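Local coordinates for protein similar to hydroxylamine oxidoreductase (Kuenenia stuttgartiensis, PDB 6H5L) that probably acts as a multihaem oxidoreductase, passing electrons along its c-type haems as the hydroxylamine oxidoreductase-like subunit of an anammox reductase complex, at residues G250-K255 / Y275-C280; V267-G272 / C280-M285. One frame throughout, in Å; residues are numbered along the deposited sequence.

Contact 1 (G250-K255 / Y275-C280). With HEC (heme c), chain J.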
loop_
_atom_site.group_PDB
_atom_site.type_symbol
_atom_site.label_atom_id
_atom_site.label_comp_id
_atom_site.label_asym_id
_atom_site.label_seq_id
_atom_site.Cartn_x
_atom_site.Cartn_y
_atom_site.Cartn_z
ATOM N N GLY A 250 4.183 -3.341 -35.506
ATOM C CA GLY A 250 4.744 -4.360 -34.643
ATOM C C GLY A 250 5.757 -3.830 -33.650
ATOM O O GLY A 250 5.815 -4.294 -32.507
ATOM N N LYS A 251 6.573 -2.860 -34.076
ATOM C CA LYS A 251 7.546 -2.264 -33.166
ATOM C C LYS A 251 6.853 -1.540 -32.019
ATOM O O LYS A 251 7.311 -1.597 -30.871
ATOM C CB LYS A 251 8.465 -1.308 -33.927
ATOM C CG LYS A 251 9.532 -2.006 -34.752
ATOM C CD LYS A 251 10.415 -2.865 -33.865
ATOM C CE LYS A 251 10.551 -4.269 -34.419
ATOM N NZ LYS A 251 11.091 -5.219 -33.408
ATOM N N ILE A 252 5.746 -0.856 -32.309
ATOM C CA ILE A 252 5.012 -0.156 -31.262
ATOM C C ILE A 252 4.325 -1.151 -30.334
ATOM O O ILE A 252 4.273 -0.950 -29.115
ATOM C CB ILE A 252 4.011 0.832 -31.887
ATOM C CG1 ILE A 252 4.757 1.990 -32.552
ATOM C CG2 ILE A 252 3.035 1.345 -30.840
ATOM C CD1 ILE A 252 3.862 2.935 -33.329
ATOM N N TYR A 253 3.799 -2.244 -30.889
ATOM C CA TYR A 253 3.190 -3.272 -30.051
ATOM C C TYR A 253 4.223 -3.912 -29.132
ATOM O O TYR A 253 3.978 -4.088 -27.934
ATOM C CB TYR A 253 2.511 -4.333 -30.917
ATOM C CG TYR A 253 2.435 -5.695 -30.254
ATOM C CD1 TYR A 253 1.619 -5.910 -29.150
ATOM C CD2 TYR A 253 3.178 -6.765 -30.736
ATOM C CE1 TYR A 253 1.552 -7.151 -28.542
ATOM C CE2 TYR A 253 3.116 -8.008 -30.136
ATOM C CZ TYR A 253 2.303 -8.195 -29.040
ATOM O OH TYR A 253 2.237 -9.434 -28.442
ATOM N N GLU A 254 5.389 -4.268 -29.676
ATOM C CA GLU A 254 6.401 -4.946 -28.871
ATOM C C GLU A 254 6.918 -4.060 -27.743
ATOM O O GLU A 254 7.286 -4.565 -26.676
ATOM C CB GLU A 254 7.552 -5.410 -29.761
ATOM C CG GLU A 254 7.217 -6.640 -30.592
ATOM C CD GLU A 254 7.971 -6.690 -31.906
ATOM O OE1 GLU A 254 8.945 -5.925 -32.069
ATOM O OE2 GLU A 254 7.580 -7.492 -32.782
ATOM N N LYS A 255 6.953 -2.745 -27.951
ATOM C CA LYS A 255 7.457 -1.824 -26.943
ATOM C C LYS A 255 6.367 -1.230 -26.059
ATOM O O LYS A 255 6.690 -0.613 -25.038
ATOM C CB LYS A 255 8.250 -0.695 -27.612
ATOM C CG LYS A 255 9.517 -1.165 -28.311
ATOM C CD LYS A 255 10.386 -2.011 -27.384
ATOM C CE LYS A 255 10.920 -1.201 -26.208
ATOM N NZ LYS A 255 11.697 -2.042 -25.255
ATOM N N TYR A 275 -5.446 -0.885 -27.952
ATOM C CA TYR A 275 -4.326 -1.122 -28.855
ATOM C C TYR A 275 -3.923 0.213 -29.465
ATOM O O TYR A 275 -4.778 0.931 -29.993
ATOM C CB TYR A 275 -4.683 -2.088 -29.991
ATOM C CG TYR A 275 -5.148 -3.486 -29.626
ATOM C CD1 TYR A 275 -5.218 -3.917 -28.307
ATOM C CD2 TYR A 275 -5.514 -4.381 -30.626
ATOM C CE1 TYR A 275 -5.650 -5.199 -27.999
ATOM C CE2 TYR A 275 -5.941 -5.657 -30.329
ATOM C CZ TYR A 275 -6.008 -6.063 -29.016
ATOM O OH TYR A 275 -6.435 -7.339 -28.723
ATOM N N ARG A 276 -2.633 0.549 -29.404
ATOM C CA ARG A 276 -2.193 1.709 -30.172
ATOM C C ARG A 276 -2.020 1.355 -31.641
ATOM O O ARG A 276 -2.409 2.131 -32.522
ATOM C CB ARG A 276 -0.894 2.291 -29.613
ATOM C CG ARG A 276 -0.523 3.602 -30.301
ATOM C CD ARG A 276 0.894 4.070 -30.014
ATOM N NE ARG A 276 1.285 5.125 -30.948
ATOM C CZ ARG A 276 2.498 5.666 -31.015
ATOM N NH1 ARG A 276 3.461 5.260 -30.199
ATOM N NH2 ARG A 276 2.748 6.619 -31.904
ATOM N N THR A 277 -1.441 0.189 -31.921
ATOM C CA THR A 277 -1.312 -0.359 -33.259
ATOM C C THR A 277 -2.008 -1.715 -33.322
ATOM O O THR A 277 -2.127 -2.402 -32.302
ATOM C CB THR A 277 0.163 -0.510 -33.661
ATOM O OG1 THR A 277 0.853 -1.305 -32.689
ATOM C CG2 THR A 277 0.825 0.854 -33.767
ATOM N N PRO A 278 -2.490 -2.123 -34.493
ATOM C CA PRO A 278 -3.285 -3.351 -34.570
ATOM C C PRO A 278 -2.421 -4.602 -34.511
ATOM O O PRO A 278 -1.206 -4.575 -34.723
ATOM C CB PRO A 278 -3.982 -3.231 -35.930
ATOM C CG PRO A 278 -3.020 -2.459 -36.753
ATOM C CD PRO A 278 -2.358 -1.479 -35.815
ATOM N N THR A 279 -3.085 -5.713 -34.210
ATOM C CA THR A 279 -2.486 -7.036 -34.209
ATOM C C THR A 279 -2.947 -7.808 -35.439
ATOM O O THR A 279 -3.814 -7.364 -36.192
ATOM C CB THR A 279 -2.862 -7.802 -32.936
ATOM O OG1 THR A 279 -4.275 -8.042 -32.925
ATOM C CG2 THR A 279 -2.484 -7.000 -31.702
ATOM N N CYS A 280 -2.345 -8.983 -35.638
ATOM C CA CYS A 280 -2.815 -9.875 -36.694
ATOM C C CYS A 280 -4.291 -10.185 -36.515
ATOM O O CYS A 280 -5.062 -10.189 -37.482
ATOM C CB CYS A 280 -2.007 -11.173 -36.701
ATOM S SG CYS A 280 -0.330 -11.039 -36.060
HETATM FE FE HEC J . -1.304 2.008 -39.332
HETATM C CHA HEC J . 1.839 3.317 -39.057
HETATM C CHB HEC J . -0.777 1.530 -42.728
HETATM C CHC HEC J . -4.340 0.413 -39.635
HETATM C CHD HEC J . -1.991 2.714 -36.050
HETATM N NA HEC J . 0.255 2.324 -40.645
HETATM C C1A HEC J . 1.444 2.951 -40.324
HETATM C C2A HEC J . 2.194 3.143 -41.550
HETATM C C3A HEC J . 1.470 2.654 -42.557
HETATM C C4A HEC J . 0.236 2.127 -42.012
HETATM C CMA HEC J . 1.877 2.647 -44.044
HETATM C CAA HEC J . 3.583 3.806 -41.688
HETATM C CBA HEC J . 3.455 5.298 -41.414
HETATM C CGA HEC J . 4.726 6.012 -41.788
HETATM O O1A HEC J . 4.791 7.249 -41.573
HETATM O O2A HEC J . 5.669 5.351 -42.296
HETATM N NB HEC J . -2.375 1.162 -40.899
HETATM C C1B HEC J . -1.940 1.014 -42.202
HETATM C C2B HEC J . -2.914 0.218 -42.920
HETATM C C3B HEC J . -3.904 -0.086 -42.068
HETATM C C4B HEC J . -3.580 0.499 -40.781
HETATM C CMB HEC J . -2.800 -0.163 -44.415
HETATM C CAB HEC J . -5.178 -0.914 -42.357
HETATM C CBB HEC J . -4.835 -2.385 -42.681
HETATM N NC HEC J . -2.874 1.647 -38.087
HETATM C C1C HEC J . -4.022 0.945 -38.402
HETATM C C2C HEC J . -4.792 0.775 -37.187
HETATM C C3C HEC J . -4.198 1.486 -36.217
HETATM C C4C HEC J . -2.942 1.996 -36.749
HETATM C CMC HEC J . -6.206 0.156 -37.142
HETATM C CAC HEC J . -4.700 1.667 -34.760
HETATM C CBC HEC J . -4.800 0.336 -33.981
HETATM N ND HEC J . -0.228 2.850 -37.777
HETATM C C1D HEC J . -0.757 3.122 -36.516
HETATM C C2D HEC J . 0.207 3.905 -35.772
HETATM C C3D HEC J . 1.401 4.093 -36.720
HETATM C C4D HEC J . 1.041 3.402 -37.936
HETATM C CMD HEC J . 0.064 4.444 -34.332
HETATM C CAD HEC J . 2.722 4.849 -36.456
HETATM C CBD HEC J . 2.733 6.145 -37.259
HETATM C CGD HEC J . 4.130 6.445 -37.733
HETATM O O1D HEC J . 4.763 5.539 -38.335
HETATM O O2D HEC J . 4.607 7.590 -37.521
#
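The helical segment 250-255 and the irregular chain 275-280 come nearest at Tyr253 and Thr277, whose CA atoms lie 6.2 Å apart, and no hydrogen bond joins the two backbones. Ile252 is the main contributor from the helix. Its CB rests 3.7 Å from Thr277 CG2, and its CG2, set anti to the backbone N because chi1 of -69° puts CG1 beside that N, lies 3.6 Å from Arg276 CD. The far end of the isoleucine crosses the extended arginine at about a right angle, putting CD1 3.8 Å above the centre of one guanidinium face. Thr277 OG1 lies 3.6 Å from Tyr253 N without a hydrogen bond between them; its partners are His249 O and Tyr260 OH. Arg276 reaches out to Glu256 and, in the second subunit, to Glu222 and Asp94; replacing it with an alanine would probably leave these carboxylates without their cationic mate and Ile252 CD1 without its flat cover. Pro278 CG packs 3.7 Å from C2C of the chain J haem. The contact thus lays helix 248-256 against the loop leading into helix 280-285, with Thr279 capping that helix's first turn through Tyr282 N.

Contact 2 (V267-G272 / C280-M285). With HEC (heme c), chain I.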
loop_
_atom_site.group_PDB
_atom_site.type_symbol
_atom_site.label_atom_id
_atom_site.label_comp_id
_atom_site.label_asym_id
_atom_site.label_seq_id
_atom_site.Cartn_x
_atom_site.Cartn_y
_atom_site.Cartn_z
ATOM N N VAL A 267 -14.113 -7.279 -30.355
ATOM C CA VAL A 267 -15.198 -6.336 -30.595
ATOM C C VAL A 267 -15.271 -5.268 -29.508
ATOM O O VAL A 267 -15.850 -4.199 -29.735
ATOM C CB VAL A 267 -16.538 -7.088 -30.726
ATOM C CG1 VAL A 267 -17.067 -7.502 -29.358
ATOM C CG2 VAL A 267 -17.560 -6.245 -31.479
ATOM N N GLU A 268 -14.697 -5.522 -28.334
ATOM C CA GLU A 268 -14.669 -4.541 -27.257
ATOM C C GLU A 268 -13.394 -3.709 -27.242
ATOM O O GLU A 268 -13.276 -2.798 -26.416
ATOM C CB GLU A 268 -14.835 -5.236 -25.900
ATOM C CG GLU A 268 -16.107 -6.057 -25.758
ATOM C CD GLU A 268 -17.367 -5.221 -25.879
ATOM O OE1 GLU A 268 -18.396 -5.765 -26.335
ATOM O OE2 GLU A 268 -17.331 -4.025 -25.520
ATOM N N VAL A 269 -12.444 -3.998 -28.128
ATOM C CA VAL A 269 -11.173 -3.282 -28.142
ATOM C C VAL A 269 -11.391 -1.879 -28.692
ATOM O O VAL A 269 -11.851 -1.705 -29.826
ATOM C CB VAL A 269 -10.127 -4.041 -28.967
ATOM C CG1 VAL A 269 -8.893 -3.177 -29.182
ATOM C CG2 VAL A 269 -9.754 -5.345 -28.279
ATOM N N ARG A 270 -11.057 -0.874 -27.890
ATOM C CA ARG A 270 -11.115 0.510 -28.343
ATOM C C ARG A 270 -9.848 0.843 -29.121
ATOM O O ARG A 270 -8.751 0.775 -28.556
ATOM C CB ARG A 270 -11.268 1.454 -27.159
ATOM C CG ARG A 270 -12.646 1.438 -26.519
ATOM C CD ARG A 270 -12.534 1.365 -25.010
ATOM N NE ARG A 270 -11.588 2.347 -24.488
ATOM C CZ ARG A 270 -11.015 2.266 -23.293
ATOM N NH1 ARG A 270 -11.284 1.243 -22.495
ATOM N NH2 ARG A 270 -10.164 3.205 -22.897
ATOM N N PRO A 271 -9.947 1.201 -30.403
ATOM C CA PRO A 271 -8.741 1.491 -31.198
ATOM C C PRO A 271 -8.071 2.769 -30.717
ATOM O O PRO A 271 -8.694 3.832 -30.667
ATOM C CB PRO A 271 -9.284 1.638 -32.626
ATOM C CG PRO A 271 -10.663 1.038 -32.593
ATOM C CD PRO A 271 -11.173 1.265 -31.211
ATOM N N GLY A 272 -6.792 2.659 -30.360
ATOM C CA GLY A 272 -6.036 3.802 -29.886
ATOM C C GLY A 272 -5.777 3.774 -28.393
ATOM O O GLY A 272 -4.682 4.121 -27.940
ATOM N N CYS A 280 -2.345 -8.983 -35.638
ATOM C CA CYS A 280 -2.815 -9.875 -36.694
ATOM C C CYS A 280 -4.291 -10.185 -36.515
ATOM O O CYS A 280 -5.062 -10.189 -37.482
ATOM C CB CYS A 280 -2.007 -11.173 -36.701
ATOM S SG CYS A 280 -0.330 -11.039 -36.060
ATOM N N GLN A 281 -4.702 -10.435 -35.273
ATOM C CA GLN A 281 -6.088 -10.786 -34.998
ATOM C C GLN A 281 -7.019 -9.603 -35.231
ATOM O O GLN A 281 -8.133 -9.778 -35.735
ATOM C CB GLN A 281 -6.205 -11.307 -33.568
ATOM C CG GLN A 281 -5.434 -12.606 -33.316
ATOM C CD GLN A 281 -3.935 -12.408 -33.117
ATOM O OE1 GLN A 281 -3.357 -11.415 -33.558
ATOM N NE2 GLN A 281 -3.301 -13.365 -32.445
ATOM N N TYR A 282 -6.586 -8.390 -34.884
ATOM C CA TYR A 282 -7.456 -7.235 -35.076
ATOM C C TYR A 282 -7.659 -6.935 -36.556
ATOM O O TYR A 282 -8.785 -6.667 -36.994
ATOM C CB TYR A 282 -6.892 -6.014 -34.351
ATOM C CG TYR A 282 -7.913 -4.914 -34.195
ATOM C CD1 TYR A 282 -8.867 -4.967 -33.187
ATOM C CD2 TYR A 282 -7.940 -3.833 -35.066
ATOM C CE1 TYR A 282 -9.813 -3.973 -33.043
ATOM C CE2 TYR A 282 -8.882 -2.831 -34.930
ATOM C CZ TYR A 282 -9.816 -2.907 -33.917
ATOM O OH TYR A 282 -10.757 -1.915 -33.775
ATOM N N CYS A 283 -6.581 -6.974 -37.343
ATOM C CA CYS A 283 -6.690 -6.699 -38.772
ATOM C C CYS A 283 -7.477 -7.792 -39.489
ATOM O O CYS A 283 -8.381 -7.499 -40.281
ATOM C CB CYS A 283 -5.296 -6.552 -39.389
ATOM S SG CYS A 283 -4.623 -4.864 -39.466
ATOM N N HIS A 284 -7.158 -9.059 -39.215
ATOM C CA HIS A 284 -7.657 -10.161 -40.033
ATOM C C HIS A 284 -8.955 -10.776 -39.527
ATOM O O HIS A 284 -9.754 -11.256 -40.341
ATOM C CB HIS A 284 -6.591 -11.252 -40.143
ATOM C CG HIS A 284 -5.493 -10.920 -41.103
ATOM N ND1 HIS A 284 -5.583 -11.182 -42.453
ATOM C CD2 HIS A 284 -4.290 -10.328 -40.914
ATOM C CE1 HIS A 284 -4.478 -10.777 -43.053
ATOM N NE2 HIS A 284 -3.677 -10.256 -42.141
ATOM N N MET A 285 -9.192 -10.793 -38.217
ATOM C CA MET A 285 -10.439 -11.361 -37.719
ATOM C C MET A 285 -11.599 -10.381 -37.775
ATOM O O MET A 285 -12.737 -10.778 -37.497
ATOM C CB MET A 285 -10.265 -11.876 -36.292
ATOM C CG MET A 285 -9.298 -13.037 -36.193
ATOM S SD MET A 285 -9.499 -13.994 -34.684
ATOM C CE MET A 285 -8.858 -15.579 -35.221
HETATM FE FE HEC I . -1.878 -9.536 -42.642
HETATM C CHA HEC I . -2.368 -10.063 -45.938
HETATM C CHB HEC I . -0.974 -12.840 -42.209
HETATM C CHC HEC I . -1.079 -8.931 -39.355
HETATM C CHD HEC I . -3.377 -6.425 -42.811
HETATM N NA HEC I . -1.608 -11.135 -43.861
HETATM C C1A HEC I . -2.060 -11.162 -45.166
HETATM C C2A HEC I . -2.148 -12.550 -45.567
HETATM C C3A HEC I . -1.767 -13.314 -44.544
HETATM C C4A HEC I . -1.419 -12.441 -43.447
HETATM C CMA HEC I . -1.703 -14.856 -44.523
HETATM C CAA HEC I . -2.610 -13.053 -46.942
HETATM C CBA HEC I . -4.123 -13.208 -46.925
HETATM C CGA HEC I . -4.748 -11.964 -47.496
HETATM O O1A HEC I . -5.455 -11.250 -46.740
HETATM O O2A HEC I . -4.529 -11.680 -48.701
HETATM N NB HEC I . -1.208 -10.690 -41.057
HETATM C C1B HEC I . -0.793 -12.004 -41.133
HETATM C C2B HEC I . -0.122 -12.342 -39.897
HETATM C C3B HEC I . -0.156 -11.270 -39.104
HETATM C C4B HEC I . -0.835 -10.205 -39.820
HETATM C CMB HEC I . 0.471 -13.723 -39.554
HETATM C CAB HEC I . 0.430 -11.170 -37.679
HETATM C CBB HEC I . 1.970 -11.305 -37.681
HETATM N NC HEC I . -2.222 -7.991 -41.316
HETATM C C1C HEC I . -1.725 -7.918 -40.029
HETATM C C2C HEC I . -1.840 -6.542 -39.579
HETATM C C3C HEC I . -2.617 -5.903 -40.461
HETATM C C4C HEC I . -2.779 -6.763 -41.617
HETATM C CMC HEC I . -1.603 -6.088 -38.123
HETATM C CAC HEC I . -3.105 -4.438 -40.355
HETATM C CBC HEC I . -1.918 -3.462 -40.495
HETATM N ND HEC I . -2.760 -8.413 -44.143
HETATM C C1D HEC I . -3.273 -7.126 -43.995
HETATM C C2D HEC I . -3.685 -6.643 -45.295
HETATM C C3D HEC I . -3.366 -7.781 -46.274
HETATM C C4D HEC I . -2.800 -8.839 -45.467
HETATM C CMD HEC I . -4.310 -5.272 -45.633
HETATM C CAD HEC I . -3.618 -7.796 -47.795
HETATM C CBD HEC I . -5.093 -8.123 -48.016
HETATM C CGD HEC I . -5.391 -8.217 -49.488
HETATM O O1D HEC I . -5.558 -7.153 -50.137
HETATM O O2D HEC I . -5.469 -9.360 -50.008
HETATM O O HOH W 1 -13.089 -3.131 -32.008
#
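Tyr282, which meets Val269 and Pro271 of the preceding loop, is one of the two variable residues of a c-type haem-binding CxxCH motif, Cys280 to His284, carried by a short helix. Three residues of the motif hold the chain I haem. Cys280 SG is joined to its CAB atom by a thioether bond of 1.8 Å, and Cys283 SG is linked in the same way to CAC. His284 NE2 binds the iron at 2.0 Å, with His477 of the same chain supplying the other axial nitrogen, a bis-histidine arrangement that leaves this iron no vacant axial position. Trp346 meets the His284 ring edge-to-face.

The Tyr282 side chain runs out from the helix on the side remote from this haem. With CG anti to the backbone N (chi1 -164°), its ring extends to the loop 267-272, where two apolar side chains receive it. Val269 approaches the ring obliquely, its CG1 4.0 Å from Tyr282 CE1. Pro271 lies across the far end of the tyrosine at about a right angle, with CG 4.2 Å from Tyr282 CZ and close to the hydroxyl. Phe292, from the strand 291-292 that follows the helix, also meets the Tyr282 ring, and Lys352 touches both the tyrosine and Pro271. Just before Val269, Glu268 forms a salt bridge with Lys165 of the partner cytochrome chain, so neighbouring residues of one short loop serve the packing on Tyr282 and the interface with the partner chain.

No direct hydrogen bond spans the two segments. Instead a water molecule bridges them, accepting a hydrogen bond from Tyr282 OH at 3.2 Å and donating one to Val269 O at 2.9 Å.

Along the chain the segments come in the order 250-255, 267-272, 275-280 and 280-285, so the two contacts interleave: the loop between helix 248-256 and helix 280-285 packs against the first helix in contact 1 and the second in contact 2. Their centres are 11 Å apart, and they share Cys280. They also touch directly, Tyr275 CG lying 3.8 Å from Val269 CG1 and Pro278 CB 3.9 Å from Cys283 SG. The chain J haem borders contact 1 and the chain I haem is bound in contact 2, so the loop and its two helices bring two haems close together. Such proximity is consistent with electron transfer between neighbouring haems of this chain.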